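Local coordinates for putative lipoprotein YcdA (Bacillus subtilis subsp. subtilis str. 168, PDB 4R4G), which is of unknown function but is probably a membrane-attached lipoprotein, built from an immunoglobulin-like domain and a second, alpha-beta domain, at residues 28-33 with 74-78; 61-67 with 106-112; 195-199 with 272-276; 294-298 with 315-319. Where two conformers were deposited one is given. Residues are numbered along the deposited sequence.

Contact 1: 28-33 with 74-78; sequences SKYDKS and TDPED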
loop_
_atom_site.group_PDB
_atom_site.type_symbol
_atom_site.label_atom_id
_atom_site.label_comp_id
_atom_site.label_asym_id
_atom_site.label_seq_id
_atom_site.Cartn_x
_atom_site.Cartn_y
_atom_site.Cartn_z
ATOM N N SER A 28 -0.792 10.430 -7.537
ATOM C CA SER A 28 -1.596 11.035 -6.478
ATOM C C SER A 28 -2.879 10.220 -6.340
ATOM O O SER A 28 -3.298 9.635 -7.345
ATOM C CB SER A 28 -1.908 12.487 -6.841
ATOM O OG SER A 28 -2.850 13.106 -5.977
ATOM N N LYS A 29 -3.514 10.173 -5.126
ATOM C CA LYS A 29 -4.806 9.475 -4.928
ATOM C C LYS A 29 -5.840 10.039 -5.929
ATOM O O LYS A 29 -6.723 9.321 -6.402
ATOM C CB LYS A 29 -5.366 9.626 -3.470
ATOM C CG LYS A 29 -4.388 9.421 -2.298
ATOM C CD LYS A 29 -5.003 9.593 -0.881
ATOM C CE LYS A 29 -3.940 9.396 0.200
ATOM N NZ LYS A 29 -4.493 9.405 1.589
ATOM N N TYR A 30 -5.667 11.338 -6.279
ATOM C CA TYR A 30 -6.555 12.129 -7.109
ATOM C C TYR A 30 -6.067 12.283 -8.560
ATOM O O TYR A 30 -6.772 12.918 -9.352
ATOM C CB TYR A 30 -6.778 13.495 -6.433
ATOM C CG TYR A 30 -7.076 13.340 -4.958
ATOM C CD1 TYR A 30 -8.276 12.788 -4.525
ATOM C CD2 TYR A 30 -6.105 13.614 -3.999
ATOM C CE1 TYR A 30 -8.527 12.566 -3.175
ATOM C CE2 TYR A 30 -6.346 13.398 -2.642
ATOM C CZ TYR A 30 -7.559 12.873 -2.235
ATOM O OH TYR A 30 -7.819 12.660 -0.898
ATOM N N ASP A 31 -4.924 11.644 -8.934
ATOM C CA ASP A 31 -4.389 11.655 -10.307
ATOM C C ASP A 31 -5.340 10.902 -11.239
ATOM O O ASP A 31 -5.732 9.773 -10.939
ATOM C CB ASP A 31 -2.990 11.008 -10.340
ATOM C CG ASP A 31 -2.059 11.409 -11.480
ATOM O OD1 ASP A 31 -2.524 11.440 -12.652
ATOM O OD2 ASP A 31 -0.842 11.634 -11.205
ATOM N N LYS A 32 -5.733 11.535 -12.347
ATOM C CA LYS A 32 -6.664 10.917 -13.289
ATOM C C LYS A 32 -6.009 10.677 -14.658
ATOM O O LYS A 32 -6.630 10.063 -15.528
ATOM C CB LYS A 32 -7.949 11.765 -13.428
ATOM C CG LYS A 32 -8.852 11.769 -12.179
ATOM C CD LYS A 32 -9.461 10.392 -11.833
ATOM C CE LYS A 32 -9.986 10.330 -10.416
ATOM N NZ LYS A 32 -10.498 8.976 -10.069
ATOM N N SER A 33 -4.746 11.104 -14.829
ATOM C CA SER A 33 -4.007 10.932 -16.090
ATOM C C SER A 33 -3.167 9.621 -16.146
ATOM O O SER A 33 -2.717 9.250 -17.235
ATOM C CB SER A 33 -3.116 12.145 -16.365
ATOM O OG SER A 33 -2.448 12.620 -15.208
ATOM N N THR A 74 2.101 15.700 -14.676
ATOM C CA THR A 74 1.070 15.430 -13.699
ATOM C C THR A 74 1.380 16.208 -12.437
ATOM O O THR A 74 2.354 16.963 -12.404
ATOM C CB THR A 74 0.830 13.945 -13.521
ATOM O OG1 THR A 74 -0.361 13.801 -12.767
ATOM C CG2 THR A 74 1.992 13.213 -12.872
ATOM N N ASP A 75 0.510 16.096 -11.436
ATOM C CA ASP A 75 0.661 16.840 -10.202
ATOM C C ASP A 75 0.788 15.886 -9.042
ATOM O O ASP A 75 0.112 14.851 -9.051
ATOM C CB ASP A 75 -0.542 17.803 -9.993
ATOM C CG ASP A 75 -0.535 19.046 -10.856
ATOM O OD1 ASP A 75 0.527 19.655 -11.000
ATOM O OD2 ASP A 75 -1.607 19.422 -11.364
ATOM N N PRO A 76 1.604 16.221 -8.005
ATOM C CA PRO A 76 1.660 15.353 -6.816
ATOM C C PRO A 76 0.389 15.568 -5.965
ATOM O O PRO A 76 -0.420 16.422 -6.336
ATOM C CB PRO A 76 2.934 15.845 -6.108
ATOM C CG PRO A 76 2.994 17.279 -6.418
ATOM C CD PRO A 76 2.428 17.439 -7.812
ATOM N N GLU A 77 0.207 14.838 -4.822
ATOM C CA GLU A 77 -0.969 15.046 -3.966
ATOM C C GLU A 77 -0.927 16.459 -3.388
ATOM O O GLU A 77 -1.953 17.125 -3.357
ATOM C CB GLU A 77 -1.057 13.987 -2.859
ATOM C CG GLU A 77 -2.251 14.122 -1.914
ATOM C CD GLU A 77 -2.006 14.886 -0.625
ATOM O OE1 GLU A 77 -0.824 15.112 -0.274
ATOM O OE2 GLU A 77 -3.001 15.227 0.055
ATOM N N ASP A 78 0.261 16.940 -2.993
ATOM C CA ASP A 78 0.405 18.288 -2.462
ATOM C C ASP A 78 1.179 19.100 -3.486
ATOM O O ASP A 78 2.400 18.991 -3.564
ATOM C CB ASP A 78 1.089 18.244 -1.085
ATOM C CG ASP A 78 1.240 19.558 -0.363
ATOM O OD1 ASP A 78 0.873 20.606 -0.940
ATOM O OD2 ASP A 78 1.769 19.551 0.762
#

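Contact 2: 61-67 with 106-112; sequences DFTLYQG and KQYELNY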
loop_
_atom_site.group_PDB
_atom_site.type_symbol
_atom_site.label_atom_id
_atom_site.label_comp_id
_atom_site.label_asym_id
_atom_site.label_seq_id
_atom_site.Cartn_x
_atom_site.Cartn_y
_atom_site.Cartn_z
ATOM N N ASP A 61 7.604 24.843 -18.625
ATOM C CA ASP A 61 8.783 25.043 -19.474
ATOM C C ASP A 61 9.475 23.714 -19.736
ATOM O O ASP A 61 10.422 23.643 -20.530
ATOM C CB ASP A 61 9.781 26.030 -18.830
ATOM C CG ASP A 61 9.193 27.372 -18.494
ATOM O OD1 ASP A 61 8.195 27.763 -19.145
ATOM O OD2 ASP A 61 9.730 28.038 -17.589
ATOM N N PHE A 62 9.036 22.656 -19.045
ATOM C CA PHE A 62 9.635 21.334 -19.220
ATOM C C PHE A 62 8.628 20.381 -19.806
ATOM O O PHE A 62 7.448 20.433 -19.457
ATOM C CB PHE A 62 10.172 20.765 -17.890
ATOM C CG PHE A 62 11.202 21.602 -17.166
ATOM C CD1 PHE A 62 10.814 22.676 -16.366
ATOM C CD2 PHE A 62 12.556 21.291 -17.248
ATOM C CE1 PHE A 62 11.756 23.423 -15.666
ATOM C CE2 PHE A 62 13.499 22.035 -16.537
ATOM C CZ PHE A 62 13.090 23.089 -15.742
ATOM N N THR A 63 9.096 19.515 -20.713
ATOM C CA THR A 63 8.300 18.465 -21.348
ATOM C C THR A 63 9.105 17.183 -21.280
ATOM O O THR A 63 10.341 17.221 -21.321
ATOM C CB THR A 63 7.890 18.826 -22.789
ATOM O OG1 THR A 63 9.062 19.002 -23.575
ATOM C CG2 THR A 63 7.031 20.083 -22.872
ATOM N N LEU A 64 8.421 16.051 -21.161
ATOM C CA LEU A 64 9.113 14.779 -21.164
ATOM C C LEU A 64 8.629 13.935 -22.300
ATOM O O LEU A 64 7.427 13.863 -22.551
ATOM C CB LEU A 64 8.921 14.020 -19.836
ATOM C CG LEU A 64 9.882 12.864 -19.600
ATOM C CD1 LEU A 64 11.056 13.301 -18.779
ATOM C CD2 LEU A 64 9.215 11.781 -18.912
ATOM N N TYR A 65 9.560 13.254 -22.952
ATOM C CA TYR A 65 9.281 12.294 -23.999
ATOM C C TYR A 65 9.695 10.941 -23.513
ATOM O O TYR A 65 10.732 10.811 -22.866
ATOM C CB TYR A 65 10.001 12.649 -25.308
ATOM C CG TYR A 65 9.357 13.805 -26.048
ATOM C CD1 TYR A 65 9.606 15.126 -25.677
ATOM C CD2 TYR A 65 8.514 13.584 -27.130
ATOM C CE1 TYR A 65 9.011 16.192 -26.352
ATOM C CE2 TYR A 65 7.862 14.639 -27.770
ATOM C CZ TYR A 65 8.126 15.943 -27.390
ATOM O OH TYR A 65 7.543 16.981 -28.085
ATOM N N GLN A 66 8.858 9.935 -23.779
ATOM C CA GLN A 66 9.131 8.528 -23.545
ATOM C C GLN A 66 9.224 7.945 -24.911
ATOM O O GLN A 66 8.248 8.012 -25.671
ATOM C CB GLN A 66 8.034 7.898 -22.713
ATOM C CG GLN A 66 8.287 6.465 -22.391
ATOM C CD GLN A 66 7.073 5.911 -21.755
ATOM O OE1 GLN A 66 6.918 5.957 -20.537
ATOM N NE2 GLN A 66 6.165 5.434 -22.582
ATOM N N GLY A 67 10.419 7.506 -25.279
ATOM C CA GLY A 67 10.689 7.086 -26.643
ATOM C C GLY A 67 10.607 8.348 -27.471
ATOM O O GLY A 67 11.280 9.348 -27.148
ATOM N N LYS A 106 11.653 3.040 -19.310
ATOM C CA LYS A 106 11.810 3.411 -20.711
ATOM C C LYS A 106 12.928 4.458 -20.874
ATOM O O LYS A 106 13.649 4.758 -19.909
ATOM C CB LYS A 106 10.480 3.887 -21.320
ATOM C CG LYS A 106 9.352 2.837 -21.320
ATOM C CD LYS A 106 9.639 1.519 -22.074
ATOM C CE LYS A 106 8.456 0.561 -22.077
ATOM N NZ LYS A 106 8.799 -0.776 -22.663
ATOM N N GLN A 107 13.118 4.949 -22.107
ATOM C CA GLN A 107 14.135 5.956 -22.395
ATOM C C GLN A 107 13.471 7.315 -22.461
ATOM O O GLN A 107 12.670 7.577 -23.359
ATOM C CB GLN A 107 14.917 5.620 -23.671
ATOM C CG GLN A 107 15.730 4.323 -23.560
ATOM C CD GLN A 107 16.563 4.245 -22.294
ATOM O OE1 GLN A 107 17.393 5.120 -22.009
ATOM N NE2 GLN A 107 16.333 3.206 -21.488
ATOM N N TYR A 108 13.730 8.150 -21.452
ATOM C CA TYR A 108 13.108 9.464 -21.372
ATOM C C TYR A 108 14.049 10.553 -21.856
ATOM O O TYR A 108 15.258 10.345 -21.998
ATOM C CB TYR A 108 12.579 9.766 -19.947
ATOM C CG TYR A 108 11.903 8.567 -19.304
ATOM C CD1 TYR A 108 10.706 8.057 -19.813
ATOM C CD2 TYR A 108 12.481 7.915 -18.217
ATOM C CE1 TYR A 108 10.111 6.921 -19.261
ATOM C CE2 TYR A 108 11.879 6.793 -17.641
ATOM C CZ TYR A 108 10.695 6.301 -18.167
ATOM O OH TYR A 108 10.113 5.188 -17.618
ATOM N N GLU A 109 13.446 11.685 -22.217
ATOM C CA GLU A 109 14.107 12.875 -22.662
ATOM C C GLU A 109 13.377 14.042 -22.056
ATOM O O GLU A 109 12.182 14.202 -22.286
ATOM C CB GLU A 109 14.171 12.950 -24.180
ATOM C CG GLU A 109 14.888 14.200 -24.668
ATOM C CD GLU A 109 15.250 14.258 -26.137
ATOM O OE1 GLU A 109 16.239 13.596 -26.535
ATOM O OE2 GLU A 109 14.597 15.038 -26.870
ATOM N N LEU A 110 14.082 14.811 -21.211
ATOM C CA LEU A 110 13.561 16.002 -20.573
ATOM C C LEU A 110 14.053 17.194 -21.353
ATOM O O LEU A 110 15.260 17.305 -21.572
ATOM C CB LEU A 110 14.003 16.077 -19.099
ATOM C CG LEU A 110 13.500 17.274 -18.283
ATOM C CD1 LEU A 110 12.080 17.078 -17.858
ATOM C CD2 LEU A 110 14.341 17.473 -17.049
ATOM N N ASN A 111 13.122 18.066 -21.801
ATOM C CA ASN A 111 13.481 19.290 -22.532
ATOM C C ASN A 111 13.048 20.487 -21.728
ATOM O O ASN A 111 11.986 20.466 -21.115
ATOM C CB ASN A 111 12.895 19.358 -23.961
ATOM C CG ASN A 111 13.350 20.589 -24.768
ATOM O OD1 ASN A 111 14.517 20.706 -25.188
ATOM N ND2 ASN A 111 12.452 21.556 -24.975
ATOM N N TYR A 112 13.914 21.528 -21.690
ATOM C CA TYR A 112 13.680 22.797 -20.998
ATOM C C TYR A 112 13.781 23.913 -21.998
ATOM O O TYR A 112 14.811 24.028 -22.663
ATOM C CB TYR A 112 14.643 23.042 -19.831
ATOM C CG TYR A 112 14.553 24.458 -19.286
ATOM C CD1 TYR A 112 13.399 24.914 -18.649
ATOM C CD2 TYR A 112 15.604 25.357 -19.445
ATOM C CE1 TYR A 112 13.320 26.208 -18.129
ATOM C CE2 TYR A 112 15.522 26.665 -18.962
ATOM C CZ TYR A 112 14.380 27.088 -18.302
ATOM O OH TYR A 112 14.296 28.388 -17.843
HETATM O O HOH W 1 11.964 29.694 -18.043
#

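Contact 3: 195-199 with 272-276; sequences LSSTY and VKYAL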
loop_
_atom_site.group_PDB
_atom_site.type_symbol
_atom_site.label_atom_id
_atom_site.label_comp_id
_atom_site.label_asym_id
_atom_site.label_seq_id
_atom_site.Cartn_x
_atom_site.Cartn_y
_atom_site.Cartn_z
ATOM N N LEU A 195 -22.323 -15.777 24.898
ATOM C CA LEU A 195 -21.792 -16.741 25.867
ATOM C C LEU A 195 -21.184 -16.034 27.066
ATOM O O LEU A 195 -20.835 -14.854 26.964
ATOM C CB LEU A 195 -20.734 -17.645 25.222
ATOM C CG LEU A 195 -21.220 -18.697 24.246
ATOM C CD1 LEU A 195 -20.072 -19.229 23.446
ATOM C CD2 LEU A 195 -21.908 -19.841 24.963
ATOM N N SER A 196 -21.028 -16.766 28.198
ATOM C CA SER A 196 -20.425 -16.257 29.435
ATOM C C SER A 196 -18.979 -15.804 29.181
ATOM O O SER A 196 -18.278 -16.434 28.381
ATOM C CB SER A 196 -20.458 -17.324 30.524
ATOM N N SER A 197 -18.538 -14.702 29.847
ATOM C CA SER A 197 -17.173 -14.154 29.726
ATOM C C SER A 197 -16.138 -15.104 30.395
ATOM O O SER A 197 -14.932 -14.839 30.360
ATOM C CB SER A 197 -17.100 -12.751 30.326
ATOM N N THR A 198 -16.643 -16.223 30.979
ATOM C CA THR A 198 -15.901 -17.311 31.627
ATOM C C THR A 198 -15.015 -18.009 30.571
ATOM O O THR A 198 -13.790 -18.058 30.736
ATOM C CB THR A 198 -16.885 -18.293 32.317
ATOM O OG1 THR A 198 -17.689 -18.951 31.332
ATOM C CG2 THR A 198 -17.785 -17.611 33.351
ATOM N N TYR A 199 -15.648 -18.468 29.450
ATOM C CA TYR A 199 -15.056 -19.161 28.290
ATOM C C TYR A 199 -13.868 -18.403 27.631
ATOM O O TYR A 199 -13.216 -18.988 26.759
ATOM C CB TYR A 199 -16.128 -19.403 27.195
ATOM C CG TYR A 199 -17.153 -20.486 27.461
ATOM C CD1 TYR A 199 -16.840 -21.831 27.277
ATOM C CD2 TYR A 199 -18.474 -20.162 27.768
ATOM C CE1 TYR A 199 -17.788 -22.832 27.490
ATOM C CE2 TYR A 199 -19.433 -21.154 27.975
ATOM C CZ TYR A 199 -19.085 -22.488 27.833
ATOM O OH TYR A 199 -20.022 -23.477 28.032
ATOM N N VAL A 272 -23.327 -27.139 24.191
ATOM C CA VAL A 272 -22.669 -25.862 23.877
ATOM C C VAL A 272 -21.157 -26.096 23.810
ATOM O O VAL A 272 -20.530 -25.713 22.826
ATOM C CB VAL A 272 -23.051 -24.728 24.874
ATOM C CG1 VAL A 272 -21.988 -23.625 24.924
ATOM C CG2 VAL A 272 -24.406 -24.135 24.519
ATOM N N LYS A 273 -20.593 -26.764 24.833
ATOM C CA LYS A 273 -19.168 -27.074 24.912
ATOM C C LYS A 273 -18.727 -27.916 23.708
ATOM O O LYS A 273 -17.703 -27.593 23.101
ATOM C CB LYS A 273 -18.822 -27.749 26.253
ATOM C CG LYS A 273 -18.526 -26.697 27.332
ATOM C CD LYS A 273 -18.796 -27.149 28.765
ATOM C CE LYS A 273 -18.528 -26.022 29.739
ATOM N NZ LYS A 273 -18.433 -26.500 31.143
ATOM N N TYR A 274 -19.545 -28.906 23.296
ATOM C CA TYR A 274 -19.254 -29.742 22.134
ATOM C C TYR A 274 -19.279 -28.910 20.851
ATOM O O TYR A 274 -18.443 -29.127 19.968
ATOM C CB TYR A 274 -20.238 -30.917 22.042
ATOM C CG TYR A 274 -20.057 -31.773 20.806
ATOM C CD1 TYR A 274 -19.020 -32.701 20.719
ATOM C CD2 TYR A 274 -20.925 -31.665 19.724
ATOM C CE1 TYR A 274 -18.846 -33.489 19.578
ATOM C CE2 TYR A 274 -20.763 -32.447 18.581
ATOM C CZ TYR A 274 -19.734 -33.374 18.521
ATOM O OH TYR A 274 -19.578 -34.141 17.387
ATOM N N ALA A 275 -20.237 -27.966 20.737
ATOM C CA ALA A 275 -20.346 -27.111 19.563
ATOM C C ALA A 275 -19.069 -26.278 19.408
ATOM O O ALA A 275 -18.540 -26.189 18.310
ATOM C CB ALA A 275 -21.564 -26.215 19.677
ATOM N N LEU A 276 -18.526 -25.751 20.520
ATOM C CA LEU A 276 -17.306 -24.946 20.520
ATOM C C LEU A 276 -16.069 -25.794 20.165
ATOM O O LEU A 276 -15.031 -25.241 19.759
ATOM C CB LEU A 276 -17.122 -24.263 21.897
ATOM C CG LEU A 276 -18.210 -23.264 22.328
ATOM C CD1 LEU A 276 -18.158 -23.019 23.795
ATOM C CD2 LEU A 276 -18.124 -21.946 21.566
#

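Contact 4: 294-298 with 315-319; sequences TVEVK and RAAEL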
loop_
_atom_site.group_PDB
_atom_site.type_symbol
_atom_site.label_atom_id
_atom_site.label_comp_id
_atom_site.label_asym_id
_atom_site.label_seq_id
_atom_site.Cartn_x
_atom_site.Cartn_y
_atom_site.Cartn_z
ATOM N N THR A 294 -12.471 -5.582 -1.832
ATOM C CA THR A 294 -11.290 -4.737 -1.848
ATOM C C THR A 294 -11.428 -3.723 -0.719
ATOM O O THR A 294 -12.464 -3.069 -0.600
ATOM C CB THR A 294 -11.100 -4.124 -3.221
ATOM O OG1 THR A 294 -11.223 -5.161 -4.201
ATOM C CG2 THR A 294 -9.755 -3.472 -3.363
ATOM N N VAL A 295 -10.431 -3.655 0.157
ATOM C CA VAL A 295 -10.469 -2.757 1.310
ATOM C C VAL A 295 -9.279 -1.851 1.223
ATOM O O VAL A 295 -8.179 -2.325 0.962
ATOM C CB VAL A 295 -10.510 -3.526 2.668
ATOM C CG1 VAL A 295 -10.491 -2.570 3.858
ATOM C CG2 VAL A 295 -11.727 -4.426 2.753
ATOM N N GLU A 296 -9.481 -0.556 1.432
ATOM C CA GLU A 296 -8.366 0.382 1.445
ATOM C C GLU A 296 -7.935 0.526 2.877
ATOM O O GLU A 296 -8.777 0.647 3.769
ATOM C CB GLU A 296 -8.721 1.730 0.803
ATOM C CG GLU A 296 -8.688 1.691 -0.713
ATOM C CD GLU A 296 -8.821 3.026 -1.418
ATOM O OE1 GLU A 296 -9.724 3.813 -1.044
ATOM O OE2 GLU A 296 -8.059 3.257 -2.388
ATOM N N VAL A 297 -6.637 0.406 3.108
ATOM C CA VAL A 297 -6.048 0.424 4.440
ATOM C C VAL A 297 -4.902 1.423 4.436
ATOM O O VAL A 297 -4.075 1.409 3.524
ATOM C CB VAL A 297 -5.595 -1.027 4.816
ATOM C CG1 VAL A 297 -4.494 -1.045 5.869
ATOM C CG2 VAL A 297 -6.777 -1.876 5.262
ATOM N N LYS A 298 -4.854 2.283 5.450
ATOM C CA LYS A 298 -3.806 3.280 5.590
ATOM C C LYS A 298 -2.681 2.747 6.479
ATOM O O LYS A 298 -2.922 2.269 7.595
ATOM C CB LYS A 298 -4.390 4.595 6.150
ATOM C CG LYS A 298 -3.448 5.805 6.140
ATOM C CD LYS A 298 -4.113 7.084 6.689
ATOM C CE LYS A 298 -4.259 7.111 8.200
ATOM N NZ LYS A 298 -4.656 8.450 8.700
ATOM N N ARG A 315 -10.718 0.938 9.405
ATOM C CA ARG A 315 -10.292 0.323 8.147
ATOM C C ARG A 315 -9.540 -1.017 8.408
ATOM O O ARG A 315 -9.663 -1.941 7.591
ATOM C CB ARG A 315 -9.463 1.318 7.297
ATOM C CG ARG A 315 -10.328 2.405 6.627
ATOM C CD ARG A 315 -9.542 3.320 5.696
ATOM N NE ARG A 315 -9.293 4.644 6.278
ATOM C CZ ARG A 315 -8.234 4.947 7.020
ATOM N NH1 ARG A 315 -7.318 4.025 7.289
ATOM N NH2 ARG A 315 -8.087 6.170 7.511
ATOM N N ALA A 316 -8.811 -1.128 9.555
ATOM C CA ALA A 316 -8.134 -2.361 9.988
ATOM C C ALA A 316 -9.177 -3.423 10.340
ATOM O O ALA A 316 -9.027 -4.583 9.958
ATOM C CB ALA A 316 -7.231 -2.096 11.181
ATOM N N ALA A 317 -10.267 -3.011 11.004
ATOM C CA ALA A 317 -11.365 -3.902 11.368
ATOM C C ALA A 317 -12.025 -4.455 10.128
ATOM O O ALA A 317 -12.260 -5.655 10.046
ATOM C CB ALA A 317 -12.382 -3.160 12.213
ATOM N N GLU A 318 -12.282 -3.580 9.145
ATOM C CA GLU A 318 -12.889 -3.888 7.853
ATOM C C GLU A 318 -12.051 -4.870 7.081
ATOM O O GLU A 318 -12.604 -5.673 6.335
ATOM C CB GLU A 318 -13.021 -2.609 7.043
ATOM C CG GLU A 318 -14.441 -2.292 6.629
ATOM C CD GLU A 318 -14.635 -0.832 6.278
ATOM O OE1 GLU A 318 -13.925 -0.337 5.372
ATOM O OE2 GLU A 318 -15.476 -0.178 6.938
ATOM N N LEU A 319 -10.718 -4.790 7.229
ATOM C CA LEU A 319 -9.791 -5.692 6.566
ATOM C C LEU A 319 -9.960 -7.097 7.176
ATOM O O LEU A 319 -10.174 -8.073 6.440
ATOM C CB LEU A 319 -8.357 -5.162 6.709
ATOM C CG LEU A 319 -7.207 -6.108 6.330
ATOM C CD1 LEU A 319 -7.153 -6.362 4.812
ATOM C CD2 LEU A 319 -5.879 -5.592 6.887
#

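Contact 1: 28-33 with 74-78
Neither segment is regular secondary structure. Residues 28-33 open with a type I beta turn from Ser-28 to Asp-31, closed by Asp-31 N donating to Ser-28 O at 3.0 Å; alongside, residues 74-76 are extended and the chain bends at Glu-77. The backbones come closest at Ser-28 and Glu-77, with 4.8 Å between their CA atoms, and lie 7.2 Å apart (CA to CA) at Asp-31 and Asp-75. The small side chain of Ser-28 suits the tight end: its OG sits 3.4 Å from Glu-77 CA. Where the gap is wider, a longer side chain bridges it, and Thr-74 OG1 donates a 2.7 Å hydrogen bond to Asp-31 OD2. The other carboxylate oxygen, Asp-31 OD1, accepts from Ser-33 N at 3.1 Å and from Ser-33 OG at 2.8 Å, so one aspartate both shapes its own loop and ties it to the neighbouring one. Tyr-30 adds a looser touch, the edge of its ring meeting the aliphatic part of Glu-77 (CE2 to CG, 4.2 Å). Thr-74 is buried against Val-40, Phe-99 and Val-101, whereas Asp-75 turns its carboxylate to a salt bridge with Lys-82. The Asp-31 to Ser-33 unit is an Asx turn that shares Asp-31 with the preceding type I turn, and here it joins two inter-strand loops at the surface of the Ig-like domain.

Contact 2: 61-67 with 106-112
Five backbone hydrogen bonds zip the two strands together. Thr-63 and Asn-111 form a hydrogen-bonded pair, with Thr-63 N to Asn-111 O at 3.1 Å and Asn-111 N to Thr-63 O at 2.9 Å; Tyr-65 and Glu-109 form the next, with both Tyr-65 N to Glu-109 O and Glu-109 N to Tyr-65 O at 2.9 Å. Gly-67 N to Gln-107 O, 3.0 Å, extends the ladder past the strand end, where a positive phi favours glycine. A water links the far end, donating to Asp-61 OD2 (2.8 Å) and accepting from Tyr-112 OH (2.7 Å); Asp-61 OD2 also accepts from Asp-58 N. The non-hydrogen-bonded pairs Phe-62/Tyr-112, Leu-64/Leu-110 and Gln-66/Tyr-108 put their side chains on one face. There Leu-64 CD1 meets Leu-110 CD1 at 4.0 Å, and the rings of Phe-62 and Tyr-112 lie obliquely, centroids 4.8 Å apart. Phe-62, Leu-64, Leu-110 and the tyrosine rings suit this face, which packs on strands 16-25, 39-48 and 93-102; the Tyr-108 hydroxyl bonds to Asp-103 O and accepts from Lys-106 N, and Gln-66 OE1, at the strand end, accepts from Asp-103 N. Thr-63, Tyr-65, Glu-109 and Asn-111 occupy the opposite, more exposed face, where polar groups are tolerated. Such alternation, with two antiparallel sheets packed face to face, is characteristic of beta sandwiches, here the Ig-like N-terminal domain; these are the two central strands of one of its sheets.

Contact 3: 195-199 with 272-276
Tyr-199 lays one face of its ring against Leu-276, whose CD1 stands 4.1 Å from the ring centroid and 28° off the normal, a CH-pi contact. A tyrosine suits this place because its ring spans a wide gap: the CA atoms of Tyr-199 and Lys-273 are still 9.5 Å apart. Its hydroxyl end reaches the helix too, with Tyr-199 OH 3.7 Å from Val-272 CG1 and 3.4 Å from Lys-273 CE. The lysine thus offers its methylenes to the tyrosine while its NZ forms a salt bridge with Glu-269. Leu-195 supplies the second apolar side chain from the loop, its two methyls each meeting a different helix residue: CD2 is 3.8 Å from Val-272 CG1, and CD1 is 3.8 Å from Leu-276 CD2. Val-272 and Leu-276 can share these partners because they are four residues apart, one helical turn, as the 3.1 Å bond from Leu-276 N to Val-272 O records. Leu-190 of helix 174-192 also touches both Leu-195 and Tyr-199, and Leu-276 leans further on Tyr-189 and Ile-208. This is apolar packing of an interhelical loop, between helices 174-192 and 203-219, against the i, i+4 pair Val-272 and Leu-276 on one side of helix 268-283 in the alpha-beta domain.

Contact 4: 294-298 with 315-319
Arg-315 contributes most to this contact, and its shape explains why. From chi1 near -75° (m) and a t chi2, its chain reaches up to the strand so that CD lies 3.4 Å from Glu-296 O, and an off-well chi3 of -105° then turns the guanidinium along the strand until NH1 is 3.2 Å from Lys-298 CB. The like charges end up fairly close, Lys-298 NZ to Arg-315 NH2 at 4.3 Å, but Arg-315 NH1 has a salt bridge with Asp-313, which probably offsets part of the repulsion. The extended t,t start of Lys-298 carries it alongside Arg-315; CB comes nearest, and the rest of the aliphatic chain runs beside the guanidinium. The two valines, both with t chi1, are compact enough to let the helix come close, the axes approaching to 7.9 Å. Val-295 CG1 rests 3.9 Å from Arg-315 O, and its CG2 lies 3.9 Å from Glu-318 O; Val-297 CG2 touches Arg-315 O at 3.7 Å and Leu-319 CB at 3.9 Å. Leu-319 continues the apolar layer onto Ala-238, Leu-309 and Leu-150 of helix 145-157. The segment axes run at 144°, nearer antiparallel than parallel. A helix laid across one face of a sheet in this way is helix-on-sheet packing, as in alpha+beta folds, here in the C-terminal domain assigned to the NTF2 clan, where helix 314-321 covers strand 293-301.

Overall arrangement
The four contacts sample both domains of an elongated chain. Contacts 1 and 2 belong to the Ig-like domain; their segments alternate along the sequence, and their centres are 19 Å apart. Contacts 3 and 4 belong to the C-terminal domain, with centres 30 Å apart, and helix 268-283 of contact 3 is followed directly by strand 293-301 of contact 4. Contact 1 lies where the domains approach each other: its nearest atoms are about 6 Å from those of contact 4, although the centres are 22 Å apart. Contacts 2 and 3 are the most distant, 67 Å between centres. No active site is known; a tetraethylene glycol, probably from crystallisation, lies about 4 Å from the Asn-111 side chain in contact 2.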